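Local coordinates for protein probable dehydrogenase (Bordetella bronchiseptica, PDB 3MOI) that probably acts as an NAD(P)-dependent dehydrogenase of the GFO/IDH/MocA oxidoreductase family, its substrate not established, at residues A[127-139]-A[311-323]. Numbering follows the deposited sequence.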
ATOM      1  N   ASP A 127      -8.108  -6.639 -17.870  1.00 34.91           N
ATOM      2  CA  ASP A 127      -8.184  -7.817 -17.040  1.00 35.37           C
ATOM      3  C   ASP A 127      -9.594  -7.956 -16.528  1.00 35.46           C
ATOM      4  O   ASP A 127     -10.137  -7.001 -16.003  1.00 35.85           O
ATOM      5  CB  ASP A 127      -7.278  -7.756 -15.828  1.00 35.05           C
ATOM      6  CG  ASP A 127      -5.813  -7.902 -16.176  1.00 37.47           C
ATOM      7  OD1 ASP A 127      -5.532  -8.059 -17.382  1.00 34.35           O
ATOM      8  OD2 ASP A 127      -4.944  -7.782 -15.236  1.00 41.88           O
ATOM      9  N   PRO A 128     -10.199  -9.148 -16.661  1.00 35.57           N
ATOM     10  CA  PRO A 128     -11.575  -9.272 -16.140  1.00 35.75           C
ATOM     11  C   PRO A 128     -11.689  -9.045 -14.657  1.00 34.85           C
ATOM     12  O   PRO A 128     -12.730  -8.645 -14.205  1.00 36.10           O
ATOM     13  CB  PRO A 128     -11.970 -10.737 -16.464  1.00 35.84           C
ATOM     14  CG  PRO A 128     -11.050 -11.144 -17.568  1.00 36.02           C
ATOM     15  CD  PRO A 128      -9.743 -10.384 -17.306  1.00 35.65           C
ATOM     16  N   VAL A 129     -10.658  -9.296 -13.873  1.00 34.09           N
ATOM     17  CA  VAL A 129     -10.799  -8.978 -12.451  1.00 33.71           C
ATOM     18  C   VAL A 129     -11.074  -7.486 -12.234  1.00 33.79           C
ATOM     19  O   VAL A 129     -11.906  -7.124 -11.394  1.00 33.28           O
ATOM     20  CB  VAL A 129      -9.631  -9.479 -11.590  1.00 34.06           C
ATOM     21  CG1 VAL A 129      -9.502 -11.036 -11.708  1.00 32.33           C
ATOM     22  CG2 VAL A 129      -8.341  -8.769 -11.945  1.00 33.40           C
ATOM     23  N   VAL A 130     -10.451  -6.628 -13.049  1.00 34.03           N
ATOM     24  CA  VAL A 130     -10.677  -5.189 -12.973  1.00 33.70           C
ATOM     25  C   VAL A 130     -12.047  -4.820 -13.476  1.00 33.99           C
ATOM     26  O   VAL A 130     -12.735  -3.988 -12.916  1.00 34.19           O
ATOM     27  CB  VAL A 130      -9.630  -4.442 -13.765  1.00 34.36           C
ATOM     28  CG1 VAL A 130      -9.975  -2.980 -13.832  1.00 32.50           C
ATOM     29  CG2 VAL A 130      -8.199  -4.704 -13.145  1.00 33.21           C
ATOM     30  N   ARG A 131     -12.478  -5.445 -14.531  1.00 34.79           N
ATOM     31  CA  ARG A 131     -13.852  -5.232 -14.989  1.00 35.83           C
ATOM     32  C   ARG A 131     -14.826  -5.702 -13.943  1.00 34.36           C
ATOM     33  O   ARG A 131     -15.861  -5.061 -13.689  1.00 34.58           O
ATOM     34  CB  ARG A 131     -14.086  -6.001 -16.269  1.00 36.71           C
ATOM     35  CG  ARG A 131     -15.482  -5.861 -16.907  1.00 42.71           C
ATOM     36  CD  ARG A 131     -15.365  -6.395 -18.363  1.00 49.50           C
ATOM     37  NE  ARG A 131     -16.513  -7.208 -18.752  1.00 55.49           N
ATOM     38  CZ  ARG A 131     -17.283  -6.982 -19.822  1.00 59.68           C
ATOM     39  NH1 ARG A 131     -17.056  -5.940 -20.644  1.00 59.84           N
ATOM     40  NH2 ARG A 131     -18.301  -7.802 -20.074  1.00 59.32           N
ATOM     41  N   THR A 132     -14.485  -6.800 -13.292  1.00 33.84           N
ATOM     42  CA  THR A 132     -15.355  -7.313 -12.228  1.00 33.71           C
ATOM     43  C   THR A 132     -15.424  -6.362 -11.079  1.00 33.14           C
ATOM     44  O   THR A 132     -16.514  -6.175 -10.565  1.00 35.07           O
ATOM     45  CB  THR A 132     -14.955  -8.699 -11.719  1.00 34.23           C
ATOM     46  OG1 THR A 132     -14.749  -9.553 -12.843  1.00 31.63           O
ATOM     47  CG2 THR A 132     -16.055  -9.272 -10.814  1.00 32.41           C
ATOM     48  N   LEU A 133     -14.297  -5.773 -10.686  1.00 32.26           N
ATOM     49  CA  LEU A 133     -14.286  -4.796  -9.599  1.00 32.76           C
ATOM     50  C   LEU A 133     -15.175  -3.632  -9.989  1.00 34.05           C
ATOM     51  O   LEU A 133     -15.956  -3.178  -9.169  1.00 33.81           O
ATOM     52  CB  LEU A 133     -12.860  -4.303  -9.203  1.00 31.83           C
ATOM     53  CG  LEU A 133     -11.876  -5.279  -8.484  1.00 30.89           C
ATOM     54  CD1 LEU A 133     -10.380  -4.900  -8.676  1.00 27.06           C
ATOM     55  CD2 LEU A 133     -12.119  -5.485  -6.981  1.00 29.77           C
ATOM     56  N   ARG A 134     -15.095  -3.171 -11.249  1.00 35.77           N
ATOM     57  CA  ARG A 134     -15.977  -2.082 -11.711  1.00 37.06           C
ATOM     58  C   ARG A 134     -17.441  -2.508 -11.555  1.00 36.96           C
ATOM     59  O   ARG A 134     -18.248  -1.824 -10.901  1.00 36.31           O
ATOM     60  CB  ARG A 134     -15.686  -1.629 -13.167  1.00 37.34           C
ATOM     61  CG  ARG A 134     -16.663  -0.577 -13.702  1.00 40.15           C
ATOM     62  CD  ARG A 134     -16.525  -0.312 -15.294  1.00 47.15           C
ATOM     63  NE  ARG A 134     -15.839   0.979 -15.472  1.00 52.73           N
ATOM     64  CZ  ARG A 134     -16.286   2.103 -16.041  1.00 54.03           C
ATOM     65  NH1 ARG A 134     -17.448   2.193 -16.713  1.00 51.87           N
ATOM     66  NH2 ARG A 134     -15.464   3.165 -15.965  1.00 58.71           N
ATOM     67  N   ALA A 135     -17.793  -3.645 -12.123  1.00 37.23           N
ATOM     68  CA  ALA A 135     -19.224  -4.062 -12.040  1.00 37.58           C
ATOM     69  C   ALA A 135     -19.729  -4.000 -10.573  1.00 37.59           C
ATOM     70  O   ALA A 135     -20.787  -3.431 -10.277  1.00 37.16           O
ATOM     71  CB  ALA A 135     -19.412  -5.407 -12.660  1.00 36.50           C
ATOM     72  N   ILE A 136     -18.915  -4.486  -9.645  1.00 37.94           N
ATOM     73  CA  ILE A 136     -19.327  -4.523  -8.235  1.00 37.90           C
ATOM     74  C   ILE A 136     -19.581  -3.127  -7.674  1.00 39.20           C
ATOM     75  O   ILE A 136     -20.573  -2.887  -7.013  1.00 41.24           O
ATOM     76  CB  ILE A 136     -18.289  -5.289  -7.389  1.00 37.43           C
ATOM     77  CG1 ILE A 136     -18.379  -6.786  -7.734  1.00 35.89           C
ATOM     78  CG2 ILE A 136     -18.498  -5.049  -5.942  1.00 34.19           C
ATOM     79  CD1 ILE A 136     -17.165  -7.584  -7.395  1.00 32.18           C
ATOM     80  N   VAL A 137     -18.702  -2.202  -7.973  1.00 40.14           N
ATOM     81  CA  VAL A 137     -18.874  -0.813  -7.593  1.00 40.54           C
ATOM     82  C   VAL A 137     -20.137  -0.188  -8.191  1.00 42.49           C
ATOM     83  O   VAL A 137     -20.942   0.308  -7.419  1.00 43.01           O
ATOM     84  CB  VAL A 137     -17.582   0.020  -7.938  1.00 40.77           C
ATOM     85  CG1 VAL A 137     -17.797   1.502  -7.708  1.00 38.49           C
ATOM     86  CG2 VAL A 137     -16.364  -0.496  -7.098  1.00 37.05           C
ATOM     87  N   GLN A 138     -20.344  -0.224  -9.526  1.00 44.68           N
ATOM     88  CA  GLN A 138     -21.569   0.361 -10.154  1.00 46.30           C
ATOM     89  C   GLN A 138     -22.848  -0.285  -9.595  1.00 46.64           C
ATOM     90  O   GLN A 138     -23.879   0.378  -9.355  1.00 45.40           O
ATOM     91  CB  GLN A 138     -21.595   0.143 -11.675  1.00 47.54           C
ATOM     92  CG  GLN A 138     -20.746   1.078 -12.568  1.00 52.88           C
ATOM     93  CD  GLN A 138     -20.532   0.523 -14.060  1.00 60.28           C
ATOM     94  OE1 GLN A 138     -20.598  -0.701 -14.332  1.00 62.27           O
ATOM     95  NE2 GLN A 138     -20.248   1.439 -14.992  1.00 62.04           N
ATOM     96  N   GLU A 139     -22.795  -1.603  -9.435  1.00 47.53           N
ATOM     97  CA  GLU A 139     -23.918  -2.356  -8.867  1.00 48.59           C
ATOM     98  C   GLU A 139     -24.480  -1.715  -7.570  1.00 47.82           C
ATOM     99  O   GLU A 139     -25.683  -1.749  -7.338  1.00 48.48           O
ATOM    100  CB  GLU A 139     -23.496  -3.820  -8.629  1.00 49.59           C
ATOM    101  CG  GLU A 139     -24.502  -4.672  -7.839  1.00 53.57           C
ATOM    102  CD  GLU A 139     -24.423  -4.470  -6.298  1.00 60.26           C
ATOM    103  OE1 GLU A 139     -25.500  -4.727  -5.684  1.00 61.91           O
ATOM    104  OE2 GLU A 139     -23.331  -4.065  -5.714  1.00 62.73           O
ATOM    105  N   ASP A 311     -14.488  -4.316   1.652  1.00 37.70           N
ATOM    106  CA  ASP A 311     -13.255  -4.191   0.913  1.00 38.31           C
ATOM    107  C   ASP A 311     -13.315  -5.202  -0.211  1.00 37.66           C
ATOM    108  O   ASP A 311     -13.848  -6.294  -0.022  1.00 37.34           O
ATOM    109  CB  ASP A 311     -12.012  -4.433   1.776  1.00 38.78           C
ATOM    110  CG  ASP A 311     -11.855  -3.376   2.890  1.00 42.47           C
ATOM    111  OD1 ASP A 311     -12.388  -2.242   2.750  1.00 44.59           O
ATOM    112  OD2 ASP A 311     -11.256  -3.706   3.941  1.00 42.01           O
ATOM    113  N   LEU A 312     -12.771  -4.821  -1.378  1.00 36.86           N
ATOM    114  CA  LEU A 312     -12.757  -5.643  -2.553  1.00 36.38           C
ATOM    115  C   LEU A 312     -11.311  -5.963  -2.899  1.00 36.11           C
ATOM    116  O   LEU A 312     -10.449  -5.104  -2.769  1.00 35.10           O
ATOM    117  CB  LEU A 312     -13.362  -4.860  -3.694  1.00 36.43           C
ATOM    118  CG  LEU A 312     -14.847  -4.717  -3.957  1.00 38.20           C
ATOM    119  CD1 LEU A 312     -15.698  -4.980  -2.763  1.00 39.08           C
ATOM    120  CD2 LEU A 312     -15.214  -3.384  -4.655  1.00 36.77           C
ATOM    121  N   ARG A 313     -11.061  -7.173  -3.401  1.00 36.31           N
ATOM    122  CA  ARG A 313      -9.719  -7.599  -3.787  1.00 36.86           C
ATOM    123  C   ARG A 313      -9.760  -8.629  -4.916  1.00 37.38           C
ATOM    124  O   ARG A 313     -10.621  -9.497  -4.933  1.00 36.79           O
ATOM    125  CB  ARG A 313      -9.082  -8.247  -2.583  1.00 37.99           C
ATOM    126  CG  ARG A 313      -7.712  -8.855  -2.794  1.00 38.88           C
ATOM    127  CD  ARG A 313      -7.348  -9.688  -1.573  1.00 38.22           C
ATOM    128  NE  ARG A 313      -6.032 -10.293  -1.735  1.00 36.51           N
ATOM    129  CZ  ARG A 313      -5.609 -11.341  -1.074  1.00 36.08           C
ATOM    130  NH1 ARG A 313      -6.392 -11.973  -0.191  1.00 39.26           N
ATOM    131  NH2 ARG A 313      -4.384 -11.758  -1.307  1.00 38.30           N
ATOM    132  N   ALA A 314      -8.837  -8.525  -5.869  1.00 37.87           N
ATOM    133  CA  ALA A 314      -8.853  -9.426  -7.014  1.00 38.09           C
ATOM    134  C   ALA A 314      -8.385 -10.769  -6.528  1.00 39.00           C
ATOM    135  O   ALA A 314      -7.528 -10.823  -5.665  1.00 39.64           O
ATOM    136  CB  ALA A 314      -7.964  -8.940  -8.126  1.00 37.68           C
ATOM    137  N   SER A 315      -8.975 -11.839  -7.060  1.00 39.44           N
ATOM    138  CA  SER A 315      -8.567 -13.194  -6.740  1.00 39.87           C
ATOM    139  C   SER A 315      -8.185 -13.925  -8.014  1.00 40.44           C
ATOM    140  O   SER A 315      -8.384 -13.414  -9.140  1.00 40.50           O
ATOM    141  CB  SER A 315      -9.733 -13.915  -6.072  1.00 40.06           C
ATOM    142  OG  SER A 315     -10.631 -14.457  -7.033  1.00 41.75           O
ATOM    143  N   PRO A 316      -7.686 -15.143  -7.862  1.00 40.38           N
ATOM    144  CA  PRO A 316      -7.433 -15.972  -9.041  1.00 41.25           C
ATOM    145  C   PRO A 316      -8.673 -16.344  -9.858  1.00 40.96           C
ATOM    146  O   PRO A 316      -8.542 -16.708 -11.002  1.00 41.20           O
ATOM    147  CB  PRO A 316      -6.819 -17.259  -8.449  1.00 41.39           C
ATOM    148  CG  PRO A 316      -6.536 -16.963  -7.033  1.00 40.92           C
ATOM    149  CD  PRO A 316      -7.550 -15.925  -6.638  1.00 40.84           C
ATOM    150  N   GLU A 317      -9.855 -16.258  -9.265  1.00 41.07           N
ATOM    151  CA  GLU A 317     -11.092 -16.628  -9.934  1.00 41.11           C
ATOM    152  C   GLU A 317     -12.055 -15.431 -10.140  1.00 40.12           C
ATOM    153  O   GLU A 317     -13.056 -15.557 -10.837  1.00 40.66           O
ATOM    154  CB  GLU A 317     -11.790 -17.754  -9.139  1.00 41.37           C
ATOM    155  CG  GLU A 317     -11.775 -19.156  -9.808  1.00 45.72           C
ATOM    156  CD  GLU A 317     -10.771 -20.186  -9.207  1.00 51.01           C
ATOM    157  OE1 GLU A 317     -10.626 -20.305  -7.942  1.00 49.66           O
ATOM    158  OE2 GLU A 317     -10.140 -20.897 -10.046  1.00 54.76           O
ATOM    159  N   GLY A 318     -11.784 -14.274  -9.547  1.00 38.57           N
ATOM    160  CA  GLY A 318     -12.766 -13.207  -9.599  1.00 37.30           C
ATOM    161  C   GLY A 318     -12.457 -12.183  -8.556  1.00 37.22           C
ATOM    162  O   GLY A 318     -11.305 -11.732  -8.441  1.00 37.99           O
ATOM    163  N   VAL A 319     -13.459 -11.805  -7.778  1.00 36.60           N
ATOM    164  CA  VAL A 319     -13.226 -10.841  -6.722  1.00 36.32           C
ATOM    165  C   VAL A 319     -13.631 -11.350  -5.350  1.00 36.68           C
ATOM    166  O   VAL A 319     -14.744 -11.864  -5.139  1.00 37.12           O
ATOM    167  CB  VAL A 319     -13.957  -9.530  -6.978  1.00 36.06           C
ATOM    168  CG1 VAL A 319     -13.805  -8.645  -5.771  1.00 34.85           C
ATOM    169  CG2 VAL A 319     -13.420  -8.835  -8.299  1.00 35.83           C
ATOM    170  N   LEU A 320     -12.731 -11.150  -4.395  1.00 36.41           N
ATOM    171  CA  LEU A 320     -12.983 -11.499  -3.018  1.00 36.20           C
ATOM    172  C   LEU A 320     -13.669 -10.279  -2.395  1.00 35.66           C
ATOM    173  O   LEU A 320     -13.092  -9.205  -2.417  1.00 36.41           O
ATOM    174  CB  LEU A 320     -11.658 -11.882  -2.319  1.00 36.01           C
ATOM    175  CG  LEU A 320     -11.220 -13.351  -2.555  1.00 36.45           C
ATOM    176  CD1 LEU A 320      -9.730 -13.575  -2.246  1.00 34.24           C
ATOM    177  CD2 LEU A 320     -12.118 -14.396  -1.733  1.00 37.16           C
ATOM    178  N   VAL A 321     -14.915 -10.439  -1.926  1.00 34.69           N
ATOM    179  CA  VAL A 321     -15.669  -9.363  -1.268  1.00 33.32           C
ATOM    180  C   VAL A 321     -15.675  -9.581   0.231  1.00 33.80           C
ATOM    181  O   VAL A 321     -16.395 -10.452   0.725  1.00 33.82           O
ATOM    182  CB  VAL A 321     -17.137  -9.303  -1.716  1.00 32.02           C
ATOM    183  CG1 VAL A 321     -17.892  -8.199  -0.988  1.00 28.87           C
ATOM    184  CG2 VAL A 321     -17.207  -9.108  -3.173  1.00 32.58           C
ATOM    185  N   TYR A 322     -14.900  -8.770   0.958  1.00 34.07           N
ATOM    186  CA  TYR A 322     -14.862  -8.855   2.427  1.00 33.61           C
ATOM    187  C   TYR A 322     -15.951  -8.002   2.999  1.00 33.85           C
ATOM    188  O   TYR A 322     -15.777  -6.811   3.158  1.00 31.38           O
ATOM    189  CB  TYR A 322     -13.513  -8.404   2.952  1.00 32.96           C
ATOM    190  CG  TYR A 322     -12.411  -9.312   2.494  1.00 34.51           C
ATOM    191  CD1 TYR A 322     -11.986 -10.416   3.261  1.00 37.57           C
ATOM    192  CD2 TYR A 322     -11.816  -9.118   1.265  1.00 34.80           C
ATOM    193  CE1 TYR A 322     -10.945 -11.265   2.789  1.00 38.33           C
ATOM    194  CE2 TYR A 322     -10.796  -9.938   0.813  1.00 35.60           C
ATOM    195  CZ  TYR A 322     -10.366 -10.992   1.551  1.00 37.07           C
ATOM    196  OH  TYR A 322      -9.349 -11.737   1.017  1.00 39.25           O
ATOM    197  N   GLY A 323     -17.086  -8.619   3.336  1.00 35.27           N
ATOM    198  CA  GLY A 323     -18.269  -7.842   3.678  1.00 36.51           C
ATOM    199  C   GLY A 323     -18.455  -7.700   5.156  1.00 38.53           C
ATOM    200  O   GLY A 323     -17.652  -8.184   5.939  1.00 37.19           O
TER
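Leu312, on the first strand of the 311-323 hairpin, lies over the middle and C-terminal part of helix 128-139. Its CB meets Leu133 CD2 at 3.6 Å, the two side chains passing in opposite directions, while its CD2 rests against Ile136 CG2 (3.9 Å) and Val137 CG2. Arg313 points from the other face; its NH1 bonds Tyr322 OH in plane and forms a salt bridge with Glu240 of the second subunit, and its NH2 hydrogen-bonds Met241 O of the same chain. Ala314 turns back to the helix, its CB 3.8 Å from Val129 CG2. At the bend, Ser315 OG accepts from Glu317 N, an ST turn, and also bonds Glu329. Val129 CG1 packs against two backbone oxygens, 3.7 Å from Ser315 O and slightly farther from Gly318 O. Val319 then spreads over four helix residues: with CG1 anti to the backbone N (chi1 173°) and touching Leu133 CD2, CG2 sits 3.7 Å from Thr132 CG2 and also meets Val129 O. The Val319 and Ile136 side chains reach toward each other tip to tip, Ile136 CD1 lying 3.8 Å from Val319 CB. Thr132 OG1 bonds Pro128 O on the face opposite Thr132 N and is also hydrogen-bonded to Ile333 N, leaving the methyl to Val319. The helix axis runs nearly antiparallel to strand 311-314 (162°) but at 46° to strand 318-323. This is helix-on-sheet packing in the probable C-terminal domain: strands 302-307 and 326-331 flank the hairpin, helix 179-190 packs beside helix 128-139, and the hairpin's other face meets the second subunit.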